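Local coordinates for putative amino acid binding protein (Streptococcus mutans, PDB 4C0R), which probably serves as the substrate-binding protein of an ABC importer, capturing glutathione for uptake through the cystine permease TcyBC, at residues Val5-Phe16 against Lys62-Ile70; Tyr104-Val114 against Asn151-Ile161. All blocks are in the same frame, centred on the assembly; numbering follows the deposited sequence. Where two conformers were deposited one is given.

Contact 1: Val5-Phe16 against Lys62-Ile70; sequences VTLATVGTTNPF and KYQIGANNI. With GDS (oxidized glutathione disulfide), chain C.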
loop_
_atom_site.group_PDB
_atom_site.type_symbol
_atom_site.label_atom_id
_atom_site.label_comp_id
_atom_site.label_asym_id
_atom_site.label_seq_id
_atom_site.Cartn_x
_atom_site.Cartn_y
_atom_site.Cartn_z
ATOM N N VAL A 5 -20.778 -6.198 4.466
ATOM C CA VAL A 5 -19.372 -6.571 4.283
ATOM C C VAL A 5 -18.601 -5.386 4.828
ATOM O O VAL A 5 -18.827 -4.265 4.377
ATOM C CB VAL A 5 -19.020 -6.726 2.748
ATOM C CG1 VAL A 5 -17.489 -6.737 2.473
ATOM C CG2 VAL A 5 -19.677 -7.955 2.173
ATOM N N THR A 6 -17.648 -5.594 5.740
ATOM C CA THR A 6 -16.827 -4.481 6.211
ATOM C C THR A 6 -15.424 -4.552 5.602
ATOM O O THR A 6 -14.728 -5.552 5.694
ATOM C CB THR A 6 -16.731 -4.450 7.723
ATOM O OG1 THR A 6 -18.070 -4.310 8.248
ATOM C CG2 THR A 6 -15.918 -3.280 8.207
ATOM N N LEU A 7 -15.094 -3.491 4.877
ATOM C CA LEU A 7 -13.743 -3.272 4.327
ATOM C C LEU A 7 -12.953 -2.427 5.316
ATOM O O LEU A 7 -13.368 -1.323 5.685
ATOM C CB LEU A 7 -13.874 -2.599 2.949
ATOM C CG LEU A 7 -12.537 -2.328 2.255
ATOM C CD1 LEU A 7 -12.768 -2.176 0.752
ATOM C CD2 LEU A 7 -11.805 -1.098 2.761
ATOM N N ALA A 8 -11.838 -2.985 5.777
ATOM C CA ALA A 8 -10.954 -2.284 6.724
ATOM C C ALA A 8 -9.758 -1.657 6.024
ATOM O O ALA A 8 -9.166 -2.250 5.124
ATOM C CB ALA A 8 -10.479 -3.233 7.809
ATOM N N THR A 9 -9.454 -0.403 6.417
ATOM C CA THR A 9 -8.365 0.323 5.841
ATOM C C THR A 9 -7.704 1.169 6.890
ATOM O O THR A 9 -8.313 1.401 7.913
ATOM C CB THR A 9 -8.874 1.176 4.662
ATOM O OG1 THR A 9 -7.787 1.727 3.942
ATOM C CG2 THR A 9 -9.776 2.289 5.148
ATOM N N VAL A 10 -6.496 1.669 6.640
ATOM C CA VAL A 10 -5.870 2.573 7.611
ATOM C C VAL A 10 -6.251 4.011 7.279
ATOM O O VAL A 10 -6.490 4.826 8.185
ATOM C CB VAL A 10 -4.347 2.435 7.648
ATOM C CG1 VAL A 10 -3.788 3.237 8.789
ATOM C CG2 VAL A 10 -3.925 0.952 7.812
ATOM N N GLY A 11 -6.297 4.383 6.004
ATOM C CA GLY A 11 -6.736 5.707 5.641
ATOM C C GLY A 11 -5.696 6.790 5.883
ATOM O O GLY A 11 -6.048 7.995 5.911
ATOM N N THR A 12 -4.414 6.395 5.943
ATOM C CA THR A 12 -3.311 7.342 6.067
ATOM C C THR A 12 -2.225 7.173 5.034
ATOM O O THR A 12 -1.038 7.481 5.277
ATOM C CB THR A 12 -2.671 7.278 7.452
ATOM O OG1 THR A 12 -2.135 5.969 7.645
ATOM C CG2 THR A 12 -3.762 7.592 8.529
ATOM N N THR A 13 -2.604 6.682 3.860
ATOM C CA THR A 13 -1.675 6.376 2.793
ATOM C C THR A 13 -2.139 6.982 1.462
ATOM O O THR A 13 -2.599 6.256 0.566
ATOM C CB THR A 13 -1.460 4.849 2.685
ATOM O OG1 THR A 13 -1.227 4.294 4.005
ATOM C CG2 THR A 13 -0.297 4.488 1.793
ATOM N N ASN A 14 -2.025 8.276 1.372
ATOM C CA ASN A 14 -2.421 8.980 0.159
ATOM C C ASN A 14 -1.519 8.518 -0.974
ATOM O O ASN A 14 -0.325 8.455 -0.781
ATOM C CB ASN A 14 -2.252 10.471 0.460
ATOM C CG ASN A 14 -2.531 11.401 -0.665
ATOM O OD1 ASN A 14 -3.057 11.090 -1.720
ATOM N ND2 ASN A 14 -2.108 12.650 -0.436
ATOM N N PRO A 15 -2.067 8.183 -2.158
ATOM C CA PRO A 15 -3.443 8.321 -2.635
ATOM C C PRO A 15 -4.249 7.036 -2.688
ATOM O O PRO A 15 -5.280 6.988 -3.313
ATOM C CB PRO A 15 -3.245 8.818 -4.038
ATOM C CG PRO A 15 -2.034 8.052 -4.489
ATOM C CD PRO A 15 -1.134 7.960 -3.292
ATOM N N PHE A 16 -3.805 5.995 -1.982
ATOM C CA PHE A 16 -4.527 4.732 -1.972
ATOM C C PHE A 16 -5.710 4.747 -1.036
ATOM O O PHE A 16 -6.773 4.235 -1.339
ATOM C CB PHE A 16 -3.588 3.520 -1.669
ATOM C CG PHE A 16 -2.829 3.075 -2.899
ATOM C CD1 PHE A 16 -1.656 3.749 -3.294
ATOM C CD2 PHE A 16 -3.296 2.057 -3.699
ATOM C CE1 PHE A 16 -1.041 3.391 -4.423
ATOM C CE2 PHE A 16 -2.660 1.719 -4.839
ATOM C CZ PHE A 16 -1.554 2.374 -5.206
ATOM N N LYS A 62 -14.260 -10.215 11.953
ATOM C CA LYS A 62 -14.782 -8.901 12.227
ATOM C C LYS A 62 -14.781 -8.119 10.914
ATOM O O LYS A 62 -15.677 -7.363 10.654
ATOM C CB LYS A 62 -13.918 -8.150 13.236
ATOM C CG LYS A 62 -14.333 -6.710 13.499
ATOM C CD LYS A 62 -13.430 -6.088 14.576
ATOM C CE LYS A 62 -13.885 -4.697 15.030
ATOM N NZ LYS A 62 -13.156 -4.277 16.260
ATOM N N TYR A 63 -13.728 -8.288 10.116
ATOM C CA TYR A 63 -13.668 -7.620 8.822
ATOM C C TYR A 63 -13.642 -8.680 7.735
ATOM O O TYR A 63 -13.162 -9.783 7.965
ATOM C CB TYR A 63 -12.371 -6.755 8.687
ATOM C CG TYR A 63 -12.195 -5.703 9.741
ATOM C CD1 TYR A 63 -13.241 -4.890 10.121
ATOM C CD2 TYR A 63 -10.968 -5.538 10.359
ATOM C CE1 TYR A 63 -13.085 -3.933 11.110
ATOM C CE2 TYR A 63 -10.812 -4.559 11.344
ATOM C CZ TYR A 63 -11.875 -3.784 11.700
ATOM O OH TYR A 63 -11.704 -2.798 12.680
ATOM N N GLN A 64 -14.140 -8.356 6.535
ATOM C CA GLN A 64 -14.148 -9.272 5.393
ATOM C C GLN A 64 -13.141 -8.923 4.300
ATOM O O GLN A 64 -12.678 -9.810 3.612
ATOM C CB GLN A 64 -15.537 -9.378 4.769
ATOM C CG GLN A 64 -16.561 -10.066 5.669
ATOM C CD GLN A 64 -16.877 -9.296 6.938
ATOM O OE1 GLN A 64 -17.300 -8.133 6.899
ATOM N NE2 GLN A 64 -16.668 -9.942 8.072
ATOM N N ILE A 65 -12.826 -7.620 4.148
ATOM C CA ILE A 65 -11.905 -7.172 3.105
ATOM C C ILE A 65 -10.911 -6.247 3.771
ATOM O O ILE A 65 -11.272 -5.483 4.677
ATOM C CB ILE A 65 -12.612 -6.373 1.975
ATOM C CG1 ILE A 65 -13.848 -7.108 1.482
ATOM C CG2 ILE A 65 -11.632 -6.148 0.858
ATOM C CD1 ILE A 65 -14.587 -6.350 0.416
ATOM N N GLY A 66 -9.659 -6.293 3.337
ATOM C CA GLY A 66 -8.636 -5.349 3.740
ATOM C C GLY A 66 -8.109 -4.659 2.493
ATOM O O GLY A 66 -7.930 -5.291 1.452
ATOM N N ALA A 67 -7.870 -3.364 2.590
ATOM C CA ALA A 67 -7.382 -2.581 1.439
ATOM C C ALA A 67 -6.616 -1.410 1.957
ATOM O O ALA A 67 -7.167 -0.600 2.686
ATOM C CB ALA A 67 -8.499 -2.097 0.614
ATOM N N ASN A 68 -5.346 -1.352 1.632
ATOM C CA ASN A 68 -4.476 -0.234 1.960
ATOM C C ASN A 68 -3.107 -0.436 1.282
ATOM O O ASN A 68 -2.107 -0.659 1.948
ATOM C CB ASN A 68 -4.294 -0.103 3.492
ATOM C CG ASN A 68 -3.918 1.301 3.912
ATOM O OD1 ASN A 68 -4.742 2.077 4.435
ATOM N ND2 ASN A 68 -2.685 1.662 3.652
ATOM N N ASN A 69 -3.042 -0.350 -0.029
ATOM C CA ASN A 69 -1.747 -0.486 -0.748
ATOM C C ASN A 69 -1.029 -1.795 -0.322
ATOM O O ASN A 69 0.184 -1.805 -0.101
ATOM C CB ASN A 69 -0.897 0.731 -0.433
ATOM C CG ASN A 69 0.451 0.785 -1.144
ATOM O OD1 ASN A 69 0.564 0.530 -2.339
ATOM N ND2 ASN A 69 1.474 1.161 -0.391
ATOM N N ILE A 70 -1.792 -2.880 -0.235
ATOM C CA ILE A 70 -1.265 -4.120 0.338
ATOM C C ILE A 70 -0.597 -5.014 -0.674
ATOM O O ILE A 70 -1.194 -5.387 -1.661
ATOM C CB ILE A 70 -2.397 -4.897 1.005
ATOM C CG1 ILE A 70 -2.962 -4.103 2.185
ATOM C CG2 ILE A 70 -1.966 -6.284 1.512
ATOM C CD1 ILE A 70 -4.322 -4.673 2.758
HETATM C CD1 GDS C . 0.670 2.445 12.183
HETATM N N2 GDS C . 1.293 3.524 11.405
HETATM C CA2 GDS C . 0.431 4.186 10.494
HETATM C C2 GDS C . -0.421 5.303 10.982
HETATM O O2 GDS C . -1.466 5.620 10.376
HETATM C CB2 GDS C . 0.285 3.827 9.065
HETATM S SG2 GDS C . 1.450 2.595 8.523
HETATM N N3 GDS C . 0.008 5.997 12.178
HETATM C CA3 GDS C . -0.841 7.041 12.751
HETATM C C3 GDS C . -1.458 6.367 13.974
HETATM O OE3 GDS C . -1.657 7.017 15.048
HETATM O OE4 GDS C . -1.781 5.144 13.972
HETATM N N4 GDS C . 2.875 2.280 5.626
HETATM C CA4 GDS C . 3.923 3.239 5.882
HETATM C C4 GDS C . 5.172 2.543 6.298
HETATM O OE5 GDS C . 5.377 1.324 6.012
HETATM O OE6 GDS C . 6.040 3.242 6.890
HETATM C C5 GDS C . 1.571 2.765 5.297
HETATM O O5 GDS C . 1.373 3.975 5.198
HETATM C CA5 GDS C . 0.558 1.716 5.193
HETATM N N5 GDS C . 0.913 0.476 4.637
HETATM C CB5 GDS C . -0.429 1.715 6.314
HETATM S SG5 GDS C . 0.367 1.038 7.796
HETATM C CA6 GDS C . 3.382 -2.365 1.783
HETATM C C6 GDS C . 2.831 -3.608 2.462
HETATM O OE7 GDS C . 3.262 -3.911 3.608
HETATM O OE8 GDS C . 1.954 -4.312 1.905
HETATM N N6 GDS C . 2.899 -2.373 0.390
HETATM C CB6 GDS C . 2.981 -1.131 2.508
HETATM C CG6 GDS C . 1.487 -1.221 2.890
HETATM C CD6 GDS C . 1.051 0.176 3.281
HETATM O O6 GDS C . 0.774 1.089 2.491
HETATM O O HOH W 1 -19.205 -6.946 8.529
#
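Ala-8 and Ile-65 lie on two parallel strands joined by backbone hydrogen bonds: Ala-8 N donates to Ile-65 O (2.8 Å), and Ala-67 N to Ala-8 O. The short axes of 5-9 and 65-67 diverge by 27°, the usual twist. At the entry of the ladder Thr-6 O accepts from both Gln-64 N and Ile-65 N. The Gln-64 side chain, bent at its second torsion (chi2 65°), brings OE1 back to Thr-6 N at 2.8 Å, nearly straight at 175°, and a water joins the same OE1 to Thr-6 OG1.

Apolar contacts occupy both faces of the sheet. On one, Leu-7 packs against Ile-65 and Ala-67; on the other, the Ala-8 methyl sits over the Tyr-63 ring, CB 3.6 Å from its centroid, a CH-pi contact.

Beyond Thr-9 and Ala-67, polar side chains take over. Asn-68 OD1 accepts from Val-10 N (2.8 Å, above the carbonyl plane) and from Gly-11 N, while its ND2 donates to Thr-13 OG1 (3.0 Å) in the amide plane. Thr-13 OG1 in turn donates to O5 of the oxidized glutathione disulfide (2.9 Å). Asn-69 ND2 donates a hydrogen bond to ligand O6, and its OD1 stands over the centre of the Phe-16 ring. Thr-12 OG1 donates to ligand O2.

Bonds at both OD1 and ND2 hold the amide of Asn-68, itself a pocket residue, against a flip, and the ND2 bond probably helps orient the Thr-13 hydroxyl toward O5.

Contact 2: Tyr104-Val114 against Asn151-Ile161; sequences YNDIAGHSTQV and NVSDGKYDFKI. With CD (cadmium ion), chain F; CD (cadmium ion), chain M; GDS (oxidized glutathione disulfide), chain C.
Lys-160 NZ donates to Gln-113 O (3.0 Å) and to OE6 of the oxidized glutathione disulfide (2.7 Å), with Gln-148 as a further partner. Its chain turns at the second torsion (chi2 63°) and is extended beyond, which carries the amine past Gln-113 O to the ligand carboxylate. The amine reaches Gln-113 O from above the carbonyl plane.

The Gln-113 side chain lies flat on Tyr-157: amide and ring planes are 7° apart, and CG stands 3.4 Å from the ring centroid. Asn-151 ND2, at the end of helix 145-153, holds Gln-113 OE1 by a nearly straight bond (169°), limiting rotation of the stacked amide.

Phe-159 is sandwiched between Ile-107 CG2, 3.8 Å from the ring centroid, and Thr-112 CB over the opposite face, with His-110 CB at the edge. Thr-112 OG1 also donates to Phe-159 O.

Toward the far end, Ser-111 N donates to Asp-158 OD2 (2.9 Å), and Asp-158 N returns a bond to Ser-111 O. Both Asp-158 oxygens bind one cadmium ion; His-110 NE2 binds another (2.1 Å), which Asp-100 also coordinates.

The Schellman motif at Gly-155 ends the helix and leads through 156-159 into strand 160-163. This helix-to-strand connection beside strand 111-114 belongs to an alpha/beta lobe of the periplasmic-binding-protein fold, with Lys-160 at the ligand-facing end.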
loop_
_atom_site.group_PDB
_atom_site.type_symbol
_atom_site.label_atom_id
_atom_site.label_comp_id
_atom_site.label_asym_id
_atom_site.label_seq_id
_atom_site.Cartn_x
_atom_site.Cartn_y
_atom_site.Cartn_z
ATOM N N TYR A 104 20.715 1.414 -3.376
ATOM C CA TYR A 104 20.218 0.677 -2.230
ATOM C C TYR A 104 21.295 0.415 -1.188
ATOM O O TYR A 104 21.066 0.613 -0.009
ATOM C CB TYR A 104 19.584 -0.651 -2.688
ATOM C CG TYR A 104 18.855 -1.451 -1.614
ATOM C CD1 TYR A 104 17.886 -0.873 -0.814
ATOM C CD2 TYR A 104 19.079 -2.814 -1.456
ATOM C CE1 TYR A 104 17.219 -1.609 0.132
ATOM C CE2 TYR A 104 18.402 -3.566 -0.514
ATOM C CZ TYR A 104 17.466 -2.966 0.276
ATOM O OH TYR A 104 16.774 -3.707 1.212
ATOM N N ASN A 105 22.450 -0.084 -1.606
ATOM C CA ASN A 105 23.429 -0.511 -0.605
ATOM C C ASN A 105 24.005 0.630 0.219
ATOM O O ASN A 105 24.547 0.414 1.288
ATOM C CB ASN A 105 24.560 -1.293 -1.237
ATOM C CG ASN A 105 24.205 -2.763 -1.492
ATOM O OD1 ASN A 105 23.046 -3.229 -1.340
ATOM N ND2 ASN A 105 25.207 -3.496 -1.931
ATOM N N ASP A 106 23.851 1.848 -0.267
ATOM C CA ASP A 106 24.350 3.022 0.418
ATOM C C ASP A 106 23.559 3.301 1.706
ATOM O O ASP A 106 23.970 4.151 2.477
ATOM C CB ASP A 106 24.231 4.254 -0.482
ATOM C CG ASP A 106 25.140 4.209 -1.709
ATOM O OD1 ASP A 106 26.190 3.520 -1.660
ATOM O OD2 ASP A 106 24.834 4.877 -2.701
ATOM N N ILE A 107 22.432 2.604 1.940
ATOM C CA ILE A 107 21.667 2.825 3.153
ATOM C C ILE A 107 22.414 2.264 4.342
ATOM O O ILE A 107 22.088 2.566 5.503
ATOM C CB ILE A 107 20.242 2.189 3.111
ATOM C CG1 ILE A 107 20.315 0.667 3.005
ATOM C CG2 ILE A 107 19.450 2.835 1.973
ATOM C CD1 ILE A 107 18.951 -0.038 2.933
ATOM N N ALA A 108 23.412 1.431 4.068
ATOM C CA ALA A 108 24.137 0.778 5.177
ATOM C C ALA A 108 24.663 1.856 6.138
ATOM O O ALA A 108 25.248 2.861 5.709
ATOM C CB ALA A 108 25.285 -0.078 4.639
ATOM N N GLY A 109 24.437 1.633 7.425
ATOM C CA GLY A 109 24.873 2.544 8.459
ATOM C C GLY A 109 23.979 3.745 8.752
ATOM O O GLY A 109 24.222 4.527 9.676
ATOM N N HIS A 110 22.920 3.911 7.951
ATOM C CA HIS A 110 22.028 5.038 8.079
ATOM C C HIS A 110 20.737 4.668 8.866
ATOM O O HIS A 110 20.470 3.496 9.142
ATOM C CB HIS A 110 21.693 5.540 6.689
ATOM C CG HIS A 110 22.812 6.272 6.002
ATOM N ND1 HIS A 110 23.628 5.667 5.066
ATOM C CD2 HIS A 110 23.175 7.585 6.021
ATOM C CE1 HIS A 110 24.468 6.560 4.568
ATOM N NE2 HIS A 110 24.205 7.733 5.117
ATOM N N SER A 111 19.981 5.687 9.221
ATOM C CA SER A 111 18.818 5.493 10.073
ATOM C C SER A 111 17.542 5.734 9.277
ATOM O O SER A 111 17.496 6.598 8.418
ATOM C CB SER A 111 18.897 6.427 11.282
ATOM O OG SER A 111 17.959 6.072 12.297
ATOM N N THR A 112 16.520 4.933 9.605
ATOM C CA THR A 112 15.228 5.020 8.958
ATOM C C THR A 112 14.153 4.678 9.974
ATOM O O THR A 112 14.416 4.079 11.005
ATOM C CB THR A 112 15.146 4.051 7.761
ATOM O OG1 THR A 112 13.950 4.355 7.052
ATOM C CG2 THR A 112 15.054 2.647 8.170
ATOM N N GLN A 113 12.936 5.058 9.645
ATOM C CA GLN A 113 11.756 4.701 10.394
ATOM C C GLN A 113 11.003 3.619 9.635
ATOM O O GLN A 113 10.985 3.612 8.381
ATOM C CB GLN A 113 10.858 5.893 10.596
ATOM C CG GLN A 113 11.445 6.904 11.657
ATOM C CD GLN A 113 10.486 8.052 11.934
ATOM O OE1 GLN A 113 10.182 8.851 11.074
ATOM N NE2 GLN A 113 9.992 8.111 13.150
ATOM N N VAL A 114 10.439 2.698 10.397
ATOM C CA VAL A 114 9.613 1.601 9.848
ATOM C C VAL A 114 8.408 1.362 10.731
ATOM O O VAL A 114 8.395 1.753 11.916
ATOM C CB VAL A 114 10.383 0.308 9.688
ATOM C CG1 VAL A 114 11.463 0.490 8.600
ATOM C CG2 VAL A 114 11.042 -0.118 11.004
ATOM N N ASN A 151 9.986 13.827 8.265
ATOM C CA ASN A 151 11.140 13.653 9.168
ATOM C C ASN A 151 12.454 13.490 8.389
ATOM O O ASN A 151 13.525 13.898 8.850
ATOM C CB ASN A 151 11.000 12.421 10.034
ATOM C CG ASN A 151 10.129 12.657 11.253
ATOM O OD1 ASN A 151 9.828 13.802 11.624
ATOM N ND2 ASN A 151 9.724 11.572 11.886
ATOM N N VAL A 152 12.385 12.886 7.214
ATOM C CA VAL A 152 13.603 12.788 6.389
ATOM C C VAL A 152 13.941 14.204 5.869
ATOM O O VAL A 152 15.113 14.631 5.928
ATOM C CB VAL A 152 13.414 11.773 5.206
ATOM C CG1 VAL A 152 14.627 11.783 4.232
ATOM C CG2 VAL A 152 13.217 10.380 5.733
ATOM N N SER A 153 12.945 14.930 5.389
ATOM C CA SER A 153 13.138 16.301 4.907
ATOM C C SER A 153 13.798 17.131 6.011
ATOM O O SER A 153 14.694 17.940 5.750
ATOM C CB SER A 153 11.794 16.903 4.509
ATOM O OG SER A 153 11.930 18.171 3.922
ATOM N N ASP A 154 13.378 16.926 7.252
ATOM C CA ASP A 154 13.877 17.729 8.386
ATOM C C ASP A 154 15.195 17.246 8.943
ATOM O O ASP A 154 15.721 17.832 9.895
ATOM C CB ASP A 154 12.852 17.712 9.531
ATOM C CG ASP A 154 11.605 18.472 9.206
ATOM O OD1 ASP A 154 11.629 19.353 8.326
ATOM O OD2 ASP A 154 10.559 18.185 9.832
ATOM N N GLY A 155 15.706 16.132 8.419
ATOM C CA GLY A 155 16.936 15.556 8.902
ATOM C C GLY A 155 16.903 14.695 10.131
ATOM O O GLY A 155 17.933 14.346 10.678
ATOM N N LYS A 156 15.721 14.298 10.587
ATOM C CA LYS A 156 15.648 13.488 11.759
ATOM C C LYS A 156 16.041 12.052 11.521
ATOM O O LYS A 156 16.459 11.325 12.437
ATOM C CB LYS A 156 14.214 13.501 12.320
ATOM C CG LYS A 156 13.806 14.846 12.827
ATOM C CD LYS A 156 12.526 14.709 13.629
ATOM N N TYR A 157 15.793 11.624 10.291
ATOM C CA TYR A 157 16.175 10.294 9.833
ATOM C C TYR A 157 16.742 10.463 8.448
ATOM O O TYR A 157 16.529 11.479 7.815
ATOM C CB TYR A 157 14.949 9.356 9.837
ATOM C CG TYR A 157 14.476 9.117 11.225
ATOM C CD1 TYR A 157 15.078 8.148 12.022
ATOM C CD2 TYR A 157 13.469 9.904 11.755
ATOM C CE1 TYR A 157 14.674 7.960 13.335
ATOM C CE2 TYR A 157 13.076 9.729 13.082
ATOM C CZ TYR A 157 13.672 8.764 13.839
ATOM O OH TYR A 157 13.271 8.602 15.148
ATOM N N ASP A 158 17.504 9.483 7.972
ATOM C CA ASP A 158 18.298 9.681 6.782
ATOM C C ASP A 158 17.625 9.312 5.453
ATOM O O ASP A 158 17.968 9.854 4.415
ATOM C CB ASP A 158 19.570 8.844 6.890
ATOM C CG ASP A 158 20.440 9.202 8.121
ATOM O OD1 ASP A 158 20.452 10.379 8.526
ATOM O OD2 ASP A 158 21.100 8.260 8.622
ATOM N N PHE A 159 16.705 8.360 5.484
ATOM C CA PHE A 159 16.039 7.912 4.276
ATOM C C PHE A 159 14.728 7.250 4.656
ATOM O O PHE A 159 14.560 6.875 5.839
ATOM C CB PHE A 159 16.890 6.898 3.475
ATOM C CG PHE A 159 17.065 5.556 4.130
ATOM C CD1 PHE A 159 18.114 5.320 4.985
ATOM C CD2 PHE A 159 16.190 4.507 3.879
ATOM C CE1 PHE A 159 18.293 4.111 5.552
ATOM C CE2 PHE A 159 16.356 3.283 4.424
ATOM C CZ PHE A 159 17.434 3.072 5.292
ATOM N N LYS A 160 13.845 7.061 3.662
ATOM C CA LYS A 160 12.636 6.232 3.851
ATOM C C LYS A 160 12.385 5.457 2.554
ATOM O O LYS A 160 12.338 6.036 1.483
ATOM C CB LYS A 160 11.414 7.099 4.181
ATOM C CG LYS A 160 10.079 6.352 4.272
ATOM C CD LYS A 160 10.061 5.336 5.400
ATOM C CE LYS A 160 8.712 4.641 5.477
ATOM N NZ LYS A 160 8.687 3.585 6.508
ATOM N N ILE A 161 12.214 4.151 2.686
ATOM C CA ILE A 161 11.835 3.289 1.576
ATOM C C ILE A 161 10.311 3.074 1.570
ATOM O O ILE A 161 9.711 2.740 2.589
ATOM C CB ILE A 161 12.520 1.922 1.607
ATOM C CG1 ILE A 161 14.038 2.099 1.561
ATOM C CG2 ILE A 161 12.035 1.039 0.460
ATOM C CD1 ILE A 161 14.787 0.812 1.810
HETATM CD CD CD F . 24.861 9.739 4.714
HETATM CD CD CD M . 22.377 9.810 9.867
HETATM C CD1 GDS C . 0.670 2.445 12.183
HETATM N N2 GDS C . 1.293 3.524 11.405
HETATM C CA2 GDS C . 0.431 4.186 10.494
HETATM C C2 GDS C . -0.421 5.303 10.982
HETATM O O2 GDS C . -1.466 5.620 10.376
HETATM C CB2 GDS C . 0.285 3.827 9.065
HETATM S SG2 GDS C . 1.450 2.595 8.523
HETATM N N3 GDS C . 0.008 5.997 12.178
HETATM C CA3 GDS C . -0.841 7.041 12.751
HETATM C C3 GDS C . -1.458 6.367 13.974
HETATM O OE3 GDS C . -1.657 7.017 15.048
HETATM O OE4 GDS C . -1.781 5.144 13.972
HETATM N N4 GDS C . 2.875 2.280 5.626
HETATM C CA4 GDS C . 3.923 3.239 5.882
HETATM C C4 GDS C . 5.172 2.543 6.298
HETATM O OE5 GDS C . 5.377 1.324 6.012
HETATM O OE6 GDS C . 6.040 3.242 6.890
HETATM C C5 GDS C . 1.571 2.765 5.297
HETATM O O5 GDS C . 1.373 3.975 5.198
HETATM C CA5 GDS C . 0.558 1.716 5.193
HETATM N N5 GDS C . 0.913 0.476 4.637
HETATM C CB5 GDS C . -0.429 1.715 6.314
HETATM S SG5 GDS C . 0.367 1.038 7.796
HETATM C CA6 GDS C . 3.382 -2.365 1.783
HETATM C C6 GDS C . 2.831 -3.608 2.462
HETATM O OE7 GDS C . 3.262 -3.911 3.608
HETATM O OE8 GDS C . 1.954 -4.312 1.905
HETATM N N6 GDS C . 2.899 -2.373 0.390
HETATM C CB6 GDS C . 2.981 -1.131 2.508
HETATM C CG6 GDS C . 1.487 -1.221 2.890
HETATM C CD6 GDS C . 1.051 0.176 3.281
HETATM O O6 GDS C . 0.774 1.089 2.491
HETATM O O HOH W 2 18.203 8.973 12.968
HETATM O O HOH W 3 12.893 2.684 5.089
HETATM O O HOH W 4 8.425 10.372 14.772
HETATM O O HOH W 5 12.361 7.038 7.576
HETATM O O HOH W 6 10.841 6.239 15.576
HETATM O O HOH W 7 26.908 10.240 5.736
HETATM O O HOH W 8 20.337 10.176 11.416
HETATM O O HOH W 9 23.791 8.342 9.844
#

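In the fold
Contact 1 (5-16 with 62-70) and contact 2 (104-114 with 151-161) are both largely buried, on opposite sides of the chain's centre, consistent with the two-lobed fold; their centres lie about 9 and 20 Å from it, respectively. Their nearest atoms are about 9 Å apart, yet both touch the same glutathione disulfide. Both reach one mixed sheet, contact 1 through strands 3-9 and 65-71, contact 2 through 160-163, whereas strand 111-114 pairs with 137-140 separately. Contact 1 is a parallel ladder supplying threonine and asparagine groups to the pocket. In contact 2 an amide-on-ring stack, CH-pi contacts and mostly side-chain hydrogen bonds join the segments; one lysine reaches the ligand, and side chains coordinate cadmium ions at the end away from it.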